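PDB 6JS9: hypothetical membrane protein from Corynebacterium glutamicum, which binds heme through its N-terminal HtaA domain, the part described here, and probably passes it along the corynebacterial heme-uptake machinery. Local coordinates for residues A[47-52]-A[66-72]. Residues are numbered along the deposited sequence; the frame is centred on the assembly and turned at random.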
ATOM      1  N   PHE A  47       4.611   0.847  -7.880  1.00 31.31           N
ATOM      2  CA  PHE A  47       3.870  -0.393  -8.083  1.00 36.66           C
ATOM      3  C   PHE A  47       2.433  -0.145  -8.524  1.00 37.33           C
ATOM      4  O   PHE A  47       1.705   0.636  -7.907  1.00 37.69           O
ATOM      5  CB  PHE A  47       3.888  -1.204  -6.793  1.00 31.74           C
ATOM      6  CG  PHE A  47       5.276  -1.496  -6.290  1.00 36.83           C
ATOM      7  CD1 PHE A  47       6.353  -1.533  -7.169  1.00 40.86           C
ATOM      8  CD2 PHE A  47       5.499  -1.749  -4.954  1.00 28.94           C
ATOM      9  CE1 PHE A  47       7.635  -1.801  -6.721  1.00 41.02           C
ATOM     10  CE2 PHE A  47       6.784  -2.024  -4.497  1.00 43.68           C
ATOM     11  CZ  PHE A  47       7.848  -2.052  -5.389  1.00 35.13           C
ATOM     12  N   ALA A  48       2.031  -0.829  -9.595  1.00 43.59           N
ATOM     13  CA  ALA A  48       0.735  -0.630 -10.238  1.00 45.38           C
ATOM     14  C   ALA A  48      -0.223  -1.759  -9.855  1.00 37.35           C
ATOM     15  O   ALA A  48       0.060  -2.935 -10.118  1.00 37.18           O
ATOM     16  CB  ALA A  48       0.899  -0.562 -11.755  1.00 35.08           C
ATOM     17  N   PHE A  49      -1.350  -1.397  -9.245  1.00 32.93           N
ATOM     18  CA  PHE A  49      -2.393  -2.334  -8.836  1.00 38.67           C
ATOM     19  C   PHE A  49      -3.675  -2.060  -9.622  1.00 38.56           C
ATOM     20  O   PHE A  49      -4.165  -0.925  -9.640  1.00 37.09           O
ATOM     21  CB  PHE A  49      -2.668  -2.213  -7.335  1.00 34.74           C
ATOM     22  CG  PHE A  49      -1.418  -2.308  -6.479  1.00 37.99           C
ATOM     23  CD1 PHE A  49      -0.939  -3.548  -6.048  1.00 40.99           C
ATOM     24  CD2 PHE A  49      -0.725  -1.166  -6.116  1.00 32.23           C
ATOM     25  CE1 PHE A  49       0.216  -3.645  -5.256  1.00 41.08           C
ATOM     26  CE2 PHE A  49       0.440  -1.259  -5.316  1.00 34.18           C
ATOM     27  CZ  PHE A  49       0.903  -2.502  -4.893  1.00 34.43           C
ATOM     28  N   THR A  50      -4.243  -3.131 -10.271  1.00 38.47           N
ATOM     29  CA  THR A  50      -5.455  -2.979 -11.067  1.00 42.85           C
ATOM     30  C   THR A  50      -6.704  -3.169 -10.204  1.00 41.75           C
ATOM     31  O   THR A  50      -6.680  -3.937  -9.240  1.00 34.59           O
ATOM     32  CB  THR A  50      -5.469  -3.993 -12.208  1.00 46.12           C
ATOM     33  OG1 THR A  50      -5.510  -5.319 -11.665  1.00 55.82           O
ATOM     34  CG2 THR A  50      -4.235  -3.833 -13.069  1.00 38.10           C
ATOM     35  N   PRO A  51      -7.812  -2.486 -10.534  1.00 41.83           N
ATOM     36  CA  PRO A  51      -9.051  -2.664  -9.756  1.00 46.21           C
ATOM     37  C   PRO A  51      -9.626  -4.063  -9.934  1.00 46.52           C
ATOM     38  O   PRO A  51      -9.637  -4.618 -11.034  1.00 39.55           O
ATOM     39  CB  PRO A  51     -10.006  -1.606 -10.334  1.00 46.46           C
ATOM     40  CG  PRO A  51      -9.191  -0.786 -11.298  1.00 52.05           C
ATOM     41  CD  PRO A  51      -8.000  -1.590 -11.689  1.00 43.60           C
ATOM     42  N   ARG A  52     -10.129  -4.626  -8.841  1.00 41.21           N
ATOM     43  CA  ARG A  52     -10.680  -5.977  -8.876  1.00 46.14           C
ATOM     44  C   ARG A  52     -12.116  -5.979  -9.399  1.00 41.91           C
ATOM     45  O   ARG A  52     -12.932  -5.140  -9.010  1.00 38.43           O
ATOM     46  CB  ARG A  52     -10.632  -6.580  -7.474  1.00 54.71           C
ATOM     47  CG  ARG A  52     -10.321  -8.048  -7.439  1.00 57.78           C
ATOM     48  CD  ARG A  52     -10.250  -8.518  -6.012  1.00 54.45           C
ATOM     49  NE  ARG A  52      -8.881  -8.707  -5.546  1.00 48.94           N
ATOM     50  CZ  ARG A  52      -8.554  -8.772  -4.259  1.00 47.87           C
ATOM     51  NH1 ARG A  52      -9.502  -8.641  -3.343  1.00 46.40           N
ATOM     52  NH2 ARG A  52      -7.291  -8.957  -3.886  1.00 42.44           N
ATOM     53  N   VAL A  66     -12.542   1.027  -3.476  1.00 33.52           N
ATOM     54  CA  VAL A  66     -12.109   0.215  -4.610  1.00 32.20           C
ATOM     55  C   VAL A  66     -11.066  -0.784  -4.122  1.00 42.35           C
ATOM     56  O   VAL A  66     -10.031  -0.394  -3.561  1.00 31.38           O
ATOM     57  CB  VAL A  66     -11.562   1.074  -5.756  1.00 34.38           C
ATOM     58  CG1 VAL A  66     -11.141   0.184  -6.914  1.00 36.37           C
ATOM     59  CG2 VAL A  66     -12.608   2.071  -6.206  1.00 33.99           C
ATOM     60  N   GLU A  67     -11.343  -2.071  -4.328  1.00 36.69           N
ATOM     61  CA  GLU A  67     -10.395  -3.128  -4.006  1.00 32.83           C
ATOM     62  C   GLU A  67      -9.532  -3.409  -5.228  1.00 33.88           C
ATOM     63  O   GLU A  67     -10.019  -3.372  -6.361  1.00 43.54           O
ATOM     64  CB  GLU A  67     -11.132  -4.395  -3.579  1.00 32.92           C
ATOM     65  CG  GLU A  67     -11.943  -4.232  -2.306  1.00 43.34           C
ATOM     66  CD  GLU A  67     -12.658  -5.508  -1.917  1.00 55.13           C
ATOM     67  OE1 GLU A  67     -12.694  -6.453  -2.740  1.00 60.80           O
ATOM     68  OE2 GLU A  67     -13.174  -5.568  -0.783  1.00 63.73           O
ATOM     69  N   PHE A  68      -8.255  -3.703  -4.991  1.00 31.81           N
ATOM     70  CA  PHE A  68      -7.262  -3.870  -6.047  1.00 32.19           C
ATOM     71  C   PHE A  68      -6.668  -5.273  -6.030  1.00 38.56           C
ATOM     72  O   PHE A  68      -6.614  -5.930  -4.988  1.00 35.93           O
ATOM     73  CB  PHE A  68      -6.124  -2.843  -5.895  1.00 36.04           C
ATOM     74  CG  PHE A  68      -6.549  -1.436  -6.185  1.00 36.74           C
ATOM     75  CD1 PHE A  68      -7.101  -0.645  -5.186  1.00 38.30           C
ATOM     76  CD2 PHE A  68      -6.426  -0.910  -7.468  1.00 36.59           C
ATOM     77  CE1 PHE A  68      -7.525   0.653  -5.449  1.00 36.77           C
ATOM     78  CE2 PHE A  68      -6.841   0.390  -7.746  1.00 34.20           C
ATOM     79  CZ  PHE A  68      -7.389   1.173  -6.730  1.00 39.94           C
ATOM     80  N   ASN A  69      -6.232  -5.727  -7.206  1.00 37.17           N
ATOM     81  CA  ASN A  69      -5.408  -6.919  -7.314  1.00 42.58           C
ATOM     82  C   ASN A  69      -3.961  -6.576  -7.020  1.00 42.09           C
ATOM     83  O   ASN A  69      -3.459  -5.537  -7.457  1.00 46.22           O
ATOM     84  CB  ASN A  69      -5.493  -7.513  -8.716  1.00 35.81           C
ATOM     85  CG  ASN A  69      -6.837  -8.125  -8.992  1.00 48.53           C
ATOM     86  OD1 ASN A  69      -7.312  -8.972  -8.227  1.00 51.20           O
ATOM     87  ND2 ASN A  69      -7.472  -7.694 -10.075  1.00 39.26           N
ATOM     88  N   GLY A  70      -3.289  -7.454  -6.297  1.00 39.58           N
ATOM     89  CA  GLY A  70      -1.845  -7.387  -6.174  1.00 35.42           C
ATOM     90  C   GLY A  70      -1.361  -7.572  -4.752  1.00 37.36           C
ATOM     91  O   GLY A  70      -2.098  -7.397  -3.781  1.00 32.91           O
ATOM     92  N   SER A  71      -0.081  -7.929  -4.630  1.00 36.69           N
ATOM     93  CA  SER A  71       0.576  -8.026  -3.329  1.00 36.68           C
ATOM     94  C   SER A  71       2.030  -7.604  -3.479  1.00 35.90           C
ATOM     95  O   SER A  71       2.586  -7.629  -4.581  1.00 31.12           O
ATOM     96  CB  SER A  71       0.495  -9.444  -2.755  1.00 34.80           C
ATOM     97  OG  SER A  71       1.196 -10.351  -3.592  1.00 38.59           O
ATOM     98  N   VAL A  72       2.640  -7.205  -2.359  1.00 36.86           N
ATOM     99  CA  VAL A  72       4.055  -6.830  -2.303  1.00 35.19           C
ATOM    100  C   VAL A  72       4.689  -7.583  -1.152  1.00 35.23           C
ATOM    101  O   VAL A  72       4.175  -7.532  -0.029  1.00 33.95           O
ATOM    102  CB  VAL A  72       4.262  -5.319  -2.084  1.00 38.34           C
ATOM    103  CG1 VAL A  72       5.726  -4.955  -2.297  1.00 29.99           C
ATOM    104  CG2 VAL A  72       3.341  -4.497  -2.988  1.00 42.69           C
TER
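Two strands of an antiparallel hairpin need not stay zipped throughout: in 47-52 against 66-72 backbone pairing gives way to side-chain packing. P51 faces F68 as a non-hydrogen-bonded pair, CA to CA 4.3 Å, flanked by backbone bonds: R52 N donates to E67 O (2.8 Å) and N69 N to T50 O (2.7 Å). Proline has no amide hydrogen, but in such a pair its N turns away from 66-72, so this pairing loses nothing. T50 O also receives a CA-H...O contact from F68 CA (3.2 Å).

Both ends of the N69 amide are used: OD1 accepts from R52 NE (3.1 Å), while ND2 reaches T50 OG1 in a weak bond of 3.5 Å. R52 adds a long salt bridge, NH1 to E67 OE1 (3.9 Å), and a weak ion pair with D91.

Beyond N69 the strands part, F47 CA and V72 CA lying 8.7 Å apart, and the F49 ring fills the opening. Its CD1 lies 3.9 Å from G70 CA, where a CB would collide, and its CZ meets V72 CG2 at 3.7 Å. The 47-52 backbone also bonds elsewhere, F49 to L13 of strand 11-14, F47 to W15.

S71 OG hydrogen-bonds D38 OD1. The hairpin belongs to the HtaA domain's large antiparallel sheet, with the V72 side chain about 13 Å from the bound heme, outside its pocket. Strand 82-97 pairs with 63-79, lending M94 to F68 and I92 to F49; L180 of strand 177-183 packs on P51, V66 and F68, while I34 and L36 of strand 33-37 pack against F47 and V72.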